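Local coordinates for protein inorganic pyrophosphatase (PDB 5TEA) that probably catalyses the magnesium-dependent hydrolysis of inorganic pyrophosphate to two phosphate ions, at residues Ser36-Glu41 against Phe49-Ile54; Glu78-Leu83 against Asp112-Cys117; Lys104-Gly109 against Ala156-Val161. One frame throughout, in Å; residues are numbered along the deposited sequence.

Contact 1 (Ser36-Glu41 against Phe49-Ile54). Unlike the reference sequence in segment 49-54: I54 (reference Val).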
ATOM      1  N   SER B  36       1.406  10.650  -5.661  1.00 18.82           N
ATOM      2  CA  SER B  36       2.031  11.367  -4.554  1.00 19.48           C
ATOM      3  C   SER B  36       1.576  12.824  -4.518  1.00 18.29           C
ATOM      4  O   SER B  36       1.412  13.461  -5.563  1.00 20.92           O
ATOM      5  CB  SER B  36       3.558  11.299  -4.674  1.00 21.07           C
ATOM      6  OG  SER B  36       4.189  12.069  -3.673  1.00 24.22           O
ATOM      7  N   ASN B  37       1.362  13.359  -3.307  1.00 16.90           N
ATOM      8  CA  ASN B  37       1.156  14.799  -3.158  1.00 19.94           C
ATOM      9  C   ASN B  37       2.413  15.511  -2.683  1.00 19.55           C
ATOM     10  O   ASN B  37       2.332  16.618  -2.130  1.00 19.29           O
ATOM     11  CB  ASN B  37      -0.021  15.111  -2.223  1.00 22.60           C
ATOM     12  CG  ASN B  37       0.223  14.660  -0.788  1.00 23.20           C
ATOM     13  OD1 ASN B  37       0.883  13.653  -0.551  1.00 28.60           O
ATOM     14  ND2 ASN B  37      -0.323  15.408   0.179  1.00 16.73           N
ATOM     15  N   HIS B  38       3.577  14.901  -2.881  1.00 18.86           N
ATOM     16  CA  HIS B  38       4.846  15.525  -2.534  1.00 16.09           C
ATOM     17  C   HIS B  38       5.419  16.177  -3.783  1.00 20.70           C
ATOM     18  O   HIS B  38       5.665  15.496  -4.783  1.00 20.85           O
ATOM     19  CB  HIS B  38       5.815  14.509  -1.955  1.00 15.69           C
ATOM     20  CG  HIS B  38       5.365  13.963  -0.629  1.00 17.46           C
ATOM     21  ND1 HIS B  38       5.985  12.906   0.002  1.00 23.65           N
ATOM     22  CD2 HIS B  38       4.326  14.318   0.162  1.00 21.80           C
ATOM     23  CE1 HIS B  38       5.359  12.647   1.139  1.00 25.81           C
ATOM     24  NE2 HIS B  38       4.350  13.490   1.260  1.00 19.98           N
ATOM     25  N   LYS B  39       5.596  17.488  -3.742  1.00 18.66           N
ATOM     26  CA  LYS B  39       6.180  18.175  -4.896  1.00 20.75           C
ATOM     27  C   LYS B  39       7.692  18.051  -4.802  1.00 25.32           C
ATOM     28  O   LYS B  39       8.356  18.826  -4.109  1.00 22.71           O
ATOM     29  CB  LYS B  39       5.761  19.634  -4.963  1.00 22.09           C
ATOM     30  CG  LYS B  39       6.338  20.325  -6.199  1.00 24.35           C
ATOM     31  CD  LYS B  39       6.083  21.823  -6.127  1.00 24.46           C
ATOM     32  CE  LYS B  39       6.572  22.510  -7.389  1.00 43.26           C
ATOM     33  NZ  LYS B  39       7.862  21.937  -7.859  1.00 50.04           N
ATOM     34  N   ILE B  40       8.236  17.082  -5.520  1.00 18.77           N
ATOM     35  CA  ILE B  40       9.659  16.794  -5.517  1.00 23.40           C
ATOM     36  C   ILE B  40      10.235  17.310  -6.824  1.00 25.18           C
ATOM     37  O   ILE B  40       9.639  17.133  -7.890  1.00 21.72           O
ATOM     38  CB  ILE B  40       9.911  15.287  -5.326  1.00 20.30           C
ATOM     39  CG1 ILE B  40       9.351  14.858  -3.967  1.00 24.96           C
ATOM     40  CG2 ILE B  40      11.406  14.958  -5.406  1.00 21.87           C
ATOM     41  CD1 ILE B  40       9.245  13.355  -3.800  1.00 25.88           C
ATOM     42  N   GLU B  41      11.366  17.991  -6.729  1.00 21.39           N
ATOM     43  CA  GLU B  41      12.027  18.595  -7.872  1.00 22.73           C
ATOM     44  C   GLU B  41      13.503  18.242  -7.830  1.00 24.90           C
ATOM     45  O   GLU B  41      14.118  18.239  -6.761  1.00 23.79           O
ATOM     46  CB  GLU B  41      11.849  20.113  -7.834  1.00 31.75           C
ATOM     47  CG  GLU B  41      12.012  20.814  -9.158  1.00 42.99           C
ATOM     48  CD  GLU B  41      11.829  22.320  -9.021  1.00 57.91           C
ATOM     49  OE1 GLU B  41      12.018  22.845  -7.893  1.00 50.93           O
ATOM     50  OE2 GLU B  41      11.485  22.969 -10.036  1.00 64.08           O
ATOM     51  N   PHE B  49      17.459  15.677  -5.130  1.00 21.58           N
ATOM     52  CA  PHE B  49      16.010  15.806  -5.213  1.00 19.68           C
ATOM     53  C   PHE B  49      15.494  16.487  -3.955  1.00 24.89           C
ATOM     54  O   PHE B  49      15.818  16.077  -2.835  1.00 23.72           O
ATOM     55  CB  PHE B  49      15.334  14.443  -5.392  1.00 18.30           C
ATOM     56  CG  PHE B  49      15.622  13.815  -6.724  1.00 22.06           C
ATOM     57  CD1 PHE B  49      14.863  14.144  -7.831  1.00 20.52           C
ATOM     58  CD2 PHE B  49      16.670  12.926  -6.873  1.00 24.16           C
ATOM     59  CE1 PHE B  49      15.139  13.583  -9.073  1.00 21.85           C
ATOM     60  CE2 PHE B  49      16.947  12.356  -8.107  1.00 20.30           C
ATOM     61  CZ  PHE B  49      16.170  12.681  -9.205  1.00 21.04           C
ATOM     62  N   GLN B  50      14.684  17.521  -4.144  1.00 20.68           N
ATOM     63  CA  GLN B  50      14.222  18.355  -3.047  1.00 20.43           C
ATOM     64  C   GLN B  50      12.713  18.256  -2.930  1.00 19.27           C
ATOM     65  O   GLN B  50      12.002  18.409  -3.924  1.00 21.86           O
ATOM     66  CB  GLN B  50      14.629  19.811  -3.270  1.00 27.85           C
ATOM     67  CG  GLN B  50      14.123  20.746  -2.191  1.00 29.31           C
ATOM     68  CD  GLN B  50      14.636  22.144  -2.379  1.00 34.41           C
ATOM     69  OE1 GLN B  50      15.342  22.415  -3.352  1.00 27.58           O
ATOM     70  NE2 GLN B  50      14.298  23.049  -1.447  1.00 28.18           N
ATOM     71  N   LEU B  51      12.219  18.033  -1.715  1.00 19.17           N
ATOM     72  CA  LEU B  51      10.791  18.200  -1.466  1.00 22.84           C
ATOM     73  C   LEU B  51      10.524  19.691  -1.290  1.00 21.14           C
ATOM     74  O   LEU B  51      10.793  20.260  -0.226  1.00 22.84           O
ATOM     75  CB  LEU B  51      10.336  17.420  -0.239  1.00 22.30           C
ATOM     76  CG  LEU B  51       8.811  17.541  -0.096  1.00 34.70           C
ATOM     77  CD1 LEU B  51       8.177  16.211   0.186  1.00 36.63           C
ATOM     78  CD2 LEU B  51       8.411  18.544   0.989  1.00 46.86           C
ATOM     79  N   ASP B  52       9.977  20.322  -2.338  1.00 22.87           N
ATOM     80  CA  ASP B  52       9.670  21.750  -2.265  1.00 28.76           C
ATOM     81  C   ASP B  52       8.541  22.024  -1.282  1.00 22.95           C
ATOM     82  O   ASP B  52       8.601  22.995  -0.520  1.00 29.26           O
ATOM     83  CB  ASP B  52       9.284  22.291  -3.641  1.00 24.55           C
ATOM     84  CG  ASP B  52      10.448  22.331  -4.607  1.00 38.10           C
ATOM     85  OD1 ASP B  52      11.606  22.317  -4.148  1.00 39.35           O
ATOM     86  OD2 ASP B  52      10.196  22.387  -5.833  1.00 37.26           O
ATOM     87  N   ARG B  53       7.489  21.206  -1.313  1.00 24.57           N
ATOM     88  CA  ARG B  53       6.330  21.444  -0.463  1.00 21.27           C
ATOM     89  C   ARG B  53       5.417  20.231  -0.500  1.00 19.67           C
ATOM     90  O   ARG B  53       5.546  19.362  -1.363  1.00 19.88           O
ATOM     91  CB  ARG B  53       5.561  22.695  -0.907  1.00 21.70           C
ATOM     92  CG  ARG B  53       4.971  22.586  -2.297  1.00 23.38           C
ATOM     93  CD  ARG B  53       4.277  23.886  -2.659  1.00 32.52           C
ATOM     94  NE  ARG B  53       3.520  23.769  -3.899  1.00 44.30           N
ATOM     95  CZ  ARG B  53       3.885  24.307  -5.056  1.00 55.61           C
ATOM     96  NH1 ARG B  53       5.005  25.015  -5.139  1.00 55.99           N
ATOM     97  NH2 ARG B  53       3.124  24.143  -6.131  1.00 60.15           N
ATOM     98  N   ILE B  54       4.507  20.168   0.482  1.00 19.00           N
ATOM     99  CA  ILE B  54       3.394  19.228   0.464  1.00 19.04           C
ATOM    100  C   ILE B  54       2.223  19.883  -0.261  1.00 19.53           C
ATOM    101  O   ILE B  54       1.800  20.989   0.101  1.00 21.21           O
ATOM    102  CB  ILE B  54       2.982  18.826   1.893  1.00 16.96           C
ATOM    103  CG1 ILE B  54       4.211  18.416   2.730  1.00 20.19           C
ATOM    104  CG2 ILE B  54       1.916  17.713   1.837  1.00 19.99           C
ATOM    105  CD1 ILE B  54       4.862  17.106   2.329  1.00 18.92           C
TER
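K39 lies across D52 and R53 and has the largest buried area of this hairpin contact. Its aliphatic chain runs extended to CE, with CG anti to the backbone N (chi1 -178°), and only the last torsion bends, chi4 of -40° setting NZ toward D52. NZ forms a salt bridge with D52 OD2 at 3.1 Å, through that oxygen's anti lone pair. Midway along the chain, K39 CD sits over the centre of one face of the R53 guanidinium, 3.5 Å from R53 CZ, so methylene rather than charge meets the flat cation. E41, two residues on along the same face of the strand, comes to the same carboxylate: E41 OE1 is 2.8 Å from D52 OD2, the two carboxylate planes almost perpendicular. An approach this close suggests that a proton is held between the two acids.

D52 is the extra residue of a beta bulge: R53 pairs loosely with K39 and L51 with I40. With helix-like backbone angles, D52 turns its side chain toward the facing strand while D52 N bonds to K39 O at 2.8 Å. Past the bulge E41 and Q50 form a regular hydrogen-bonded pair, Q50 N to E41 O being 2.8 Å. On the reverse face L51 CD1 packs 3.6 Å from H38 CB, and I54 CD1 meets H38 CD2 beside it.

The pair forms the two-stranded antiparallel sheet 38-43/48-54. I40, E41 and F49 touch strand 25-32, and R53 NH2 has a salt bridge with E55. Q50 and L51 pair with a strand of a second subunit, continuing the sheet across the interface, where P88 of that subunit packs on H38 and L89 of the same subunit on L51.

Contact 2 (Glu78-Leu83 against Asp112-Cys117). With CA (calcium ion), chain I.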
ATOM      1  N   GLU B  78      13.220  23.521 -16.222  1.00 42.47           N
ATOM      2  CA  GLU B  78      13.462  22.296 -16.980  1.00 49.88           C
ATOM      3  C   GLU B  78      12.173  21.825 -17.658  1.00 35.06           C
ATOM      4  O   GLU B  78      11.067  22.070 -17.169  1.00 43.57           O
ATOM      5  CB  GLU B  78      14.016  21.197 -16.073  1.00 57.28           C
ATOM      6  N   LEU B  79      12.321  21.188 -18.822  1.00 30.32           N
ATOM      7  CA  LEU B  79      11.155  20.736 -19.584  1.00 21.33           C
ATOM      8  C   LEU B  79      10.536  19.533 -18.887  1.00 19.27           C
ATOM      9  O   LEU B  79      11.204  18.512 -18.703  1.00 19.13           O
ATOM     10  CB  LEU B  79      11.552  20.381 -21.021  1.00 21.21           C
ATOM     11  CG  LEU B  79      10.449  19.863 -21.954  1.00 24.21           C
ATOM     12  CD1 LEU B  79       9.235  20.773 -21.928  1.00 25.53           C
ATOM     13  CD2 LEU B  79      10.991  19.732 -23.401  1.00 25.09           C
ATOM     14  N   ASP B  80       9.272  19.661 -18.481  1.00 22.05           N
ATOM     15  CA  ASP B  80       8.628  18.664 -17.642  1.00 17.57           C
ATOM     16  C   ASP B  80       8.085  17.510 -18.477  1.00 16.10           C
ATOM     17  O   ASP B  80       7.852  17.635 -19.682  1.00 18.69           O
ATOM     18  CB  ASP B  80       7.480  19.271 -16.846  1.00 18.23           C
ATOM     19  CG  ASP B  80       7.881  20.503 -16.093  1.00 23.68           C
ATOM     20  OD1 ASP B  80       8.905  20.485 -15.367  1.00 25.55           O
ATOM     21  OD2 ASP B  80       7.136  21.487 -16.228  1.00 22.97           O
ATOM     22  N   VAL B  81       7.882  16.375 -17.807  1.00 15.42           N
ATOM     23  CA  VAL B  81       7.416  15.136 -18.425  1.00 14.26           C
ATOM     24  C   VAL B  81       6.296  14.543 -17.582  1.00 16.28           C
ATOM     25  O   VAL B  81       6.443  14.408 -16.361  1.00 18.79           O
ATOM     26  CB  VAL B  81       8.545  14.097 -18.572  1.00 15.60           C
ATOM     27  CG1 VAL B  81       7.991  12.780 -19.152  1.00 16.80           C
ATOM     28  CG2 VAL B  81       9.662  14.637 -19.460  1.00 17.42           C
ATOM     29  N   LEU B  82       5.182  14.203 -18.238  1.00 17.45           N
ATOM     30  CA  LEU B  82       4.137  13.352 -17.687  1.00 14.26           C
ATOM     31  C   LEU B  82       4.397  11.935 -18.194  1.00 17.85           C
ATOM     32  O   LEU B  82       4.222  11.658 -19.382  1.00 18.01           O
ATOM     33  CB  LEU B  82       2.758  13.856 -18.116  1.00 13.05           C
ATOM     34  CG  LEU B  82       2.513  15.353 -17.850  1.00 14.30           C
ATOM     35  CD1 LEU B  82       1.093  15.752 -18.246  1.00 20.98           C
ATOM     36  CD2 LEU B  82       2.757  15.687 -16.365  1.00 18.27           C
ATOM     37  N   LEU B  83       4.837  11.045 -17.299  1.00 12.97           N
ATOM     38  CA  LEU B  83       5.193   9.678 -17.654  1.00 17.15           C
ATOM     39  C   LEU B  83       4.108   8.748 -17.136  1.00 18.82           C
ATOM     40  O   LEU B  83       3.907   8.643 -15.918  1.00 15.90           O
ATOM     41  CB  LEU B  83       6.552   9.300 -17.067  1.00 15.48           C
ATOM     42  CG  LEU B  83       6.998   7.857 -17.338  1.00 21.71           C
ATOM     43  CD1 LEU B  83       7.443   7.717 -18.794  1.00 19.02           C
ATOM     44  CD2 LEU B  83       8.111   7.458 -16.375  1.00 25.57           C
ATOM     45  N   ASP B 112       4.556  26.533 -20.063  1.00 21.68           N
ATOM     46  CA  ASP B 112       5.100  25.474 -19.209  1.00 22.78           C
ATOM     47  C   ASP B 112       4.619  24.115 -19.724  1.00 19.01           C
ATOM     48  O   ASP B 112       3.973  23.343 -19.019  1.00 17.53           O
ATOM     49  CB  ASP B 112       4.697  25.696 -17.754  1.00 25.88           C
ATOM     50  CG  ASP B 112       5.477  24.818 -16.791  1.00 31.83           C
ATOM     51  OD1 ASP B 112       6.592  24.392 -17.150  1.00 30.33           O
ATOM     52  OD2 ASP B 112       4.969  24.537 -15.688  1.00 32.72           O
ATOM     53  N   ASP B 113       4.949  23.822 -20.982  1.00 20.70           N
ATOM     54  CA  ASP B 113       4.480  22.605 -21.636  1.00 21.75           C
ATOM     55  C   ASP B 113       5.034  21.371 -20.941  1.00 19.70           C
ATOM     56  O   ASP B 113       6.105  21.403 -20.330  1.00 22.42           O
ATOM     57  CB  ASP B 113       4.914  22.572 -23.107  1.00 21.36           C
ATOM     58  CG  ASP B 113       4.328  23.704 -23.925  1.00 22.85           C
ATOM     59  OD1 ASP B 113       3.244  24.207 -23.560  1.00 19.06           O
ATOM     60  OD2 ASP B 113       4.948  24.084 -24.956  1.00 24.71           O
ATOM     61  N   LYS B 114       4.318  20.254 -21.089  1.00 18.59           N
ATOM     62  CA  LYS B 114       4.712  18.988 -20.485  1.00 16.61           C
ATOM     63  C   LYS B 114       4.625  17.887 -21.533  1.00 17.38           C
ATOM     64  O   LYS B 114       3.569  17.680 -22.139  1.00 18.75           O
ATOM     65  CB  LYS B 114       3.836  18.690 -19.259  1.00 17.42           C
ATOM     66  CG  LYS B 114       3.733  19.934 -18.358  1.00 22.28           C
ATOM     67  CD  LYS B 114       3.415  19.641 -16.922  1.00 25.46           C
ATOM     68  CE  LYS B 114       3.105  20.948 -16.196  1.00 25.12           C
ATOM     69  NZ  LYS B 114       4.281  21.865 -16.191  1.00 21.76           N
ATOM     70  N   ILE B 115       5.745  17.226 -21.781  1.00 13.89           N
ATOM     71  CA  ILE B 115       5.812  16.150 -22.774  1.00 17.08           C
ATOM     72  C   ILE B 115       5.166  14.915 -22.171  1.00 16.36           C
ATOM     73  O   ILE B 115       5.431  14.581 -21.013  1.00 18.37           O
ATOM     74  CB  ILE B 115       7.274  15.870 -23.162  1.00 16.58           C
ATOM     75  CG1 ILE B 115       8.001  17.178 -23.504  1.00 19.51           C
ATOM     76  CG2 ILE B 115       7.356  14.892 -24.345  1.00 19.23           C
ATOM     77  CD1 ILE B 115       7.335  17.926 -24.677  1.00 21.27           C
ATOM     78  N   VAL B 116       4.292  14.251 -22.935  1.00 17.99           N
ATOM     79  CA  VAL B 116       3.624  13.035 -22.471  1.00 14.26           C
ATOM     80  C   VAL B 116       4.415  11.838 -22.983  1.00 14.50           C
ATOM     81  O   VAL B 116       4.711  11.743 -24.182  1.00 14.33           O
ATOM     82  CB  VAL B 116       2.162  12.973 -22.942  1.00 15.25           C
ATOM     83  CG1 VAL B 116       1.461  11.773 -22.290  1.00 16.23           C
ATOM     84  CG2 VAL B 116       1.431  14.277 -22.633  1.00 17.99           C
ATOM     85  N   CYS B 117       4.790  10.944 -22.070  1.00 16.22           N
ATOM     86  CA  CYS B 117       5.677   9.837 -22.400  1.00 19.41           C
ATOM     87  C   CYS B 117       5.164   8.556 -21.767  1.00 19.99           C
ATOM     88  O   CYS B 117       4.414   8.581 -20.783  1.00 16.05           O
ATOM     89  CB  CYS B 117       7.112  10.071 -21.890  1.00 17.62           C
ATOM     90  SG  CYS B 117       8.016  11.405 -22.687  1.00 20.54           S
TER
HETATM   91 CA    CA I 201       8.679  23.537 -16.954  1.00 39.55          CA
HETATM   92  O   HOH W   1       8.128  22.464 -19.028  1.00 22.58           O
HETATM   93  O   HOH W   2       7.974  23.228 -15.109  1.00 20.10           O
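The carboxylates of D80 and D112 converge on one calcium ion, each through a single oxygen. D112 OD1 binds it at 2.3 Å and D80 OD2, more loosely, at 2.7 Å. K114 NZ meets the same D80 OD2 at 2.9 Å on its anti side, 31° out of the carboxylate plane, so this oxygen serves metal and ammonium at once. The lysine chain runs beside D80, pointing the same way. Its bend at chi4 (-62°) lets NZ also reach the carbonyl O of D112 and, in a salt bridge with a weak hydrogen bond, D112 OD2. Being gripped by both acids, the ammonium probably offsets part of the negative charge gathered round the metal. One calcium-bound water accepts from D80 N and donates to D113 O, at 2.6 Å, tying both backbones to the ion.

Beyond the site strands 80-83 and 114-117 run parallel. I115 N bonds to D80 O, L82 N to I115 O at 2.8 Å and C117 N to L82 O at 2.8 Å. L82 CG lies 3.9 Å from K114 CB, on the face that also carries D80. The side chains of L79 and I115 cross at about a right angle, L79 CD2 against I115 CG1, with helix 167-183 touching both; V81 CG1 packs against C117 SG on the face opposite D80.

E78 O, D73 and D77 complete the protein ligands. A cluster of aspartates gathered round the metal beside the barrel strands is characteristic of soluble family I pyrophosphatases, where D80 and D112 are predicted to hold magnesium.

Contact 3 (Lys104-Gly109 against Ala156-Val161)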
ATOM      1  N   LYS B 104       0.094  21.204 -23.972  1.00 14.77           N
ATOM      2  CA  LYS B 104       0.422  22.621 -24.027  1.00 15.71           C
ATOM      3  C   LYS B 104      -0.217  23.330 -22.842  1.00 18.81           C
ATOM      4  O   LYS B 104      -1.430  23.233 -22.633  1.00 23.21           O
ATOM      5  CB  LYS B 104      -0.066  23.249 -25.334  1.00 16.59           C
ATOM      6  CG  LYS B 104       0.620  22.675 -26.562  1.00 30.44           C
ATOM      7  CD  LYS B 104       2.078  23.090 -26.629  1.00 33.48           C
ATOM      8  CE  LYS B 104       2.209  24.574 -26.955  1.00 31.17           C
ATOM      9  NZ  LYS B 104       3.613  25.014 -27.191  1.00 30.27           N
ATOM     10  N   PHE B 105       0.591  24.063 -22.080  1.00 17.57           N
ATOM     11  CA  PHE B 105       0.160  24.472 -20.749  1.00 19.00           C
ATOM     12  C   PHE B 105       0.748  25.832 -20.424  1.00 20.77           C
ATOM     13  O   PHE B 105       1.912  26.110 -20.723  1.00 21.07           O
ATOM     14  CB  PHE B 105       0.589  23.429 -19.717  1.00 20.94           C
ATOM     15  CG  PHE B 105       0.073  23.675 -18.326  1.00 17.80           C
ATOM     16  CD1 PHE B 105      -1.285  23.651 -18.053  1.00 17.53           C
ATOM     17  CD2 PHE B 105       0.960  23.875 -17.284  1.00 19.41           C
ATOM     18  CE1 PHE B 105      -1.754  23.870 -16.752  1.00 21.25           C
ATOM     19  CE2 PHE B 105       0.511  24.077 -15.974  1.00 21.04           C
ATOM     20  CZ  PHE B 105      -0.849  24.072 -15.713  1.00 20.82           C
ATOM     21  N   VAL B 106      -0.067  26.671 -19.798  1.00 20.13           N
ATOM     22  CA  VAL B 106       0.353  27.988 -19.357  1.00 19.45           C
ATOM     23  C   VAL B 106       0.192  28.023 -17.850  1.00 23.70           C
ATOM     24  O   VAL B 106      -0.868  27.661 -17.323  1.00 23.85           O
ATOM     25  CB  VAL B 106      -0.459  29.101 -20.042  1.00 22.06           C
ATOM     26  CG1 VAL B 106      -0.092  30.460 -19.460  1.00 25.35           C
ATOM     27  CG2 VAL B 106      -0.192  29.068 -21.555  1.00 21.25           C
ATOM     28  N   ASP B 107       1.253  28.427 -17.164  1.00 19.58           N
ATOM     29  CA  ASP B 107       1.317  28.432 -15.702  1.00 21.22           C
ATOM     30  C   ASP B 107       1.872  29.789 -15.311  1.00 23.44           C
ATOM     31  O   ASP B 107       3.014  30.111 -15.657  1.00 21.70           O
ATOM     32  CB  ASP B 107       2.218  27.298 -15.203  1.00 27.93           C
ATOM     33  CG  ASP B 107       2.178  27.112 -13.692  1.00 33.43           C
ATOM     34  OD1 ASP B 107       1.755  28.025 -12.962  1.00 29.59           O
ATOM     35  OD2 ASP B 107       2.595  26.027 -13.232  1.00 38.63           O
ATOM     36  N   ASP B 108       1.051  30.596 -14.636  1.00 21.78           N
ATOM     37  CA  ASP B 108       1.478  31.888 -14.088  1.00 23.24           C
ATOM     38  C   ASP B 108       2.016  32.826 -15.170  1.00 24.23           C
ATOM     39  O   ASP B 108       2.970  33.580 -14.952  1.00 25.41           O
ATOM     40  CB  ASP B 108       2.505  31.696 -12.965  1.00 24.83           C
ATOM     41  CG  ASP B 108       2.648  32.929 -12.087  1.00 31.02           C
ATOM     42  OD1 ASP B 108       1.627  33.620 -11.825  1.00 25.58           O
ATOM     43  OD2 ASP B 108       3.784  33.210 -11.643  1.00 26.00           O
ATOM     44  N   GLY B 109       1.357  32.843 -16.325  1.00 24.61           N
ATOM     45  CA  GLY B 109       1.752  33.763 -17.378  1.00 25.15           C
ATOM     46  C   GLY B 109       2.924  33.308 -18.229  1.00 26.80           C
ATOM     47  O   GLY B 109       3.411  34.093 -19.054  1.00 29.86           O
ATOM     48  N   ALA B 156      -2.712  32.153  -7.806  1.00 55.03           N
ATOM     49  CA  ALA B 156      -2.088  33.445  -8.072  1.00 62.19           C
ATOM     50  C   ALA B 156      -1.891  33.740  -9.557  1.00 58.60           C
ATOM     51  O   ALA B 156      -1.367  34.807  -9.895  1.00 59.44           O
ATOM     52  CB  ALA B 156      -0.735  33.538  -7.351  1.00 66.63           C
ATOM     53  N   GLY B 157      -2.297  32.838 -10.442  1.00 35.08           N
ATOM     54  CA  GLY B 157      -2.065  33.006 -11.864  1.00 34.23           C
ATOM     55  C   GLY B 157      -2.733  31.894 -12.638  1.00 31.01           C
ATOM     56  O   GLY B 157      -3.228  30.918 -12.070  1.00 29.40           O
ATOM     57  N   THR B 158      -2.734  32.056 -13.959  1.00 30.42           N
ATOM     58  CA  THR B 158      -3.352  31.075 -14.835  1.00 33.91           C
ATOM     59  C   THR B 158      -2.745  29.694 -14.605  1.00 33.24           C
ATOM     60  O   THR B 158      -1.543  29.567 -14.352  1.00 26.01           O
ATOM     61  CB  THR B 158      -3.170  31.507 -16.294  1.00 28.08           C
ATOM     62  OG1 THR B 158      -3.983  32.663 -16.554  1.00 30.25           O
ATOM     63  CG2 THR B 158      -3.545  30.379 -17.251  1.00 28.19           C
ATOM     64  N   THR B 159      -3.607  28.673 -14.612  1.00 23.71           N
ATOM     65  CA  THR B 159      -3.228  27.271 -14.782  1.00 22.53           C
ATOM     66  C   THR B 159      -4.162  26.758 -15.874  1.00 27.77           C
ATOM     67  O   THR B 159      -5.320  26.440 -15.592  1.00 25.88           O
ATOM     68  CB  THR B 159      -3.376  26.438 -13.493  1.00 22.97           C
ATOM     69  OG1 THR B 159      -4.724  26.539 -12.991  1.00 25.96           O
ATOM     70  CG2 THR B 159      -2.400  26.913 -12.413  1.00 25.79           C
ATOM     71  N   LYS B 160      -3.688  26.691 -17.119  1.00 19.75           N
ATOM     72  CA  LYS B 160      -4.587  26.421 -18.235  1.00 23.58           C
ATOM     73  C   LYS B 160      -3.944  25.477 -19.230  1.00 21.03           C
ATOM     74  O   LYS B 160      -2.911  25.803 -19.823  1.00 18.63           O
ATOM     75  CB  LYS B 160      -5.001  27.705 -18.952  1.00 26.85           C
ATOM     76  CG  LYS B 160      -5.964  27.474 -20.109  1.00 29.78           C
ATOM     77  CD  LYS B 160      -7.179  26.678 -19.652  1.00 31.20           C
ATOM     78  CE  LYS B 160      -8.253  26.611 -20.739  1.00 37.98           C
ATOM     79  NZ  LYS B 160      -9.405  25.750 -20.316  1.00 44.20           N
ATOM     80  N   VAL B 161      -4.589  24.337 -19.446  1.00 18.16           N
ATOM     81  CA  VAL B 161      -4.231  23.446 -20.547  1.00 15.97           C
ATOM     82  C   VAL B 161      -4.847  23.996 -21.827  1.00 21.71           C
ATOM     83  O   VAL B 161      -6.076  24.074 -21.953  1.00 22.12           O
ATOM     84  CB  VAL B 161      -4.706  22.012 -20.280  1.00 19.65           C
ATOM     85  CG1 VAL B 161      -4.387  21.135 -21.505  1.00 19.16           C
ATOM     86  CG2 VAL B 161      -4.065  21.456 -18.980  1.00 20.39           C
TER
HETATM   87  O   HOH W   3       0.071  29.543 -11.647  1.00 35.88           O
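F105 leans its ring across the backbone of K160. CG is anti to the backbone N (chi1 -174°), and the ring beyond it comes against K160: CD1 approaches obliquely to within 3.2 Å of K160 O, and CE1 lies 3.4 Å from K160 N. V161 sits at the rim, its CA in the plane of the ring and its CG2 3.7 Å from F105 CD1, while T159 CB lies near CZ at the far end. The side chains of V106 and T158 cross at a slant, V106 CG1 against T158 CG2, 4.1 Å apart.

The backbones are held by the reciprocal V106 and K160 pair, with K160 N to V106 O at 3.0 Å in the carbonyl plane. After D107 the chain turns, D108 taking left-handed helical angles, yet its N still bonds to T158 O at 2.8 Å and almost straight (172°). D108 OD1 then hangs 3.7 Å from G157 CA, a close pass possible because glycine has no side chain there. A water donates to D107 OD1 at 2.6 Å and more distantly to T158 O, giving that carbonyl a second donor.

Outside the pair T159 OG1 bonds to N148 O, and V161 packs on E144 and F147 of helix 137-149. Across the contact F105 and V161 add an apolar patch. The polar part of the pairing rests on main-chain bonds, joined by the water at D107 and T158, and the water-bridged D107 carboxylate is carried beside D112, one of the calcium ligands.

Overall arrangement
Contacts 2 and 3 abut within one mixed sheet, their centres 14 Å apart and their segments alternating along the chain. D112 N lies 2.8 Å from F105 O, a probable hydrogen bond, and D113 OD2 forms a 2.8 Å salt bridge with K104 NZ. Contact 1, in the separate hairpin, touches neither: its nearest atoms are about 6 Å from contact 2 and 7 Å from contact 3. All three nevertheless border the active site. Contact 2 holds the calcium; the side chains of E41 and D107 lie about 7 and 8 Å from it. Predicted substrate residues K39 and R53 belong to contact 1; Y65 lies by contacts 1 and 2, and Y150 within about 5 Å of side chains of all three.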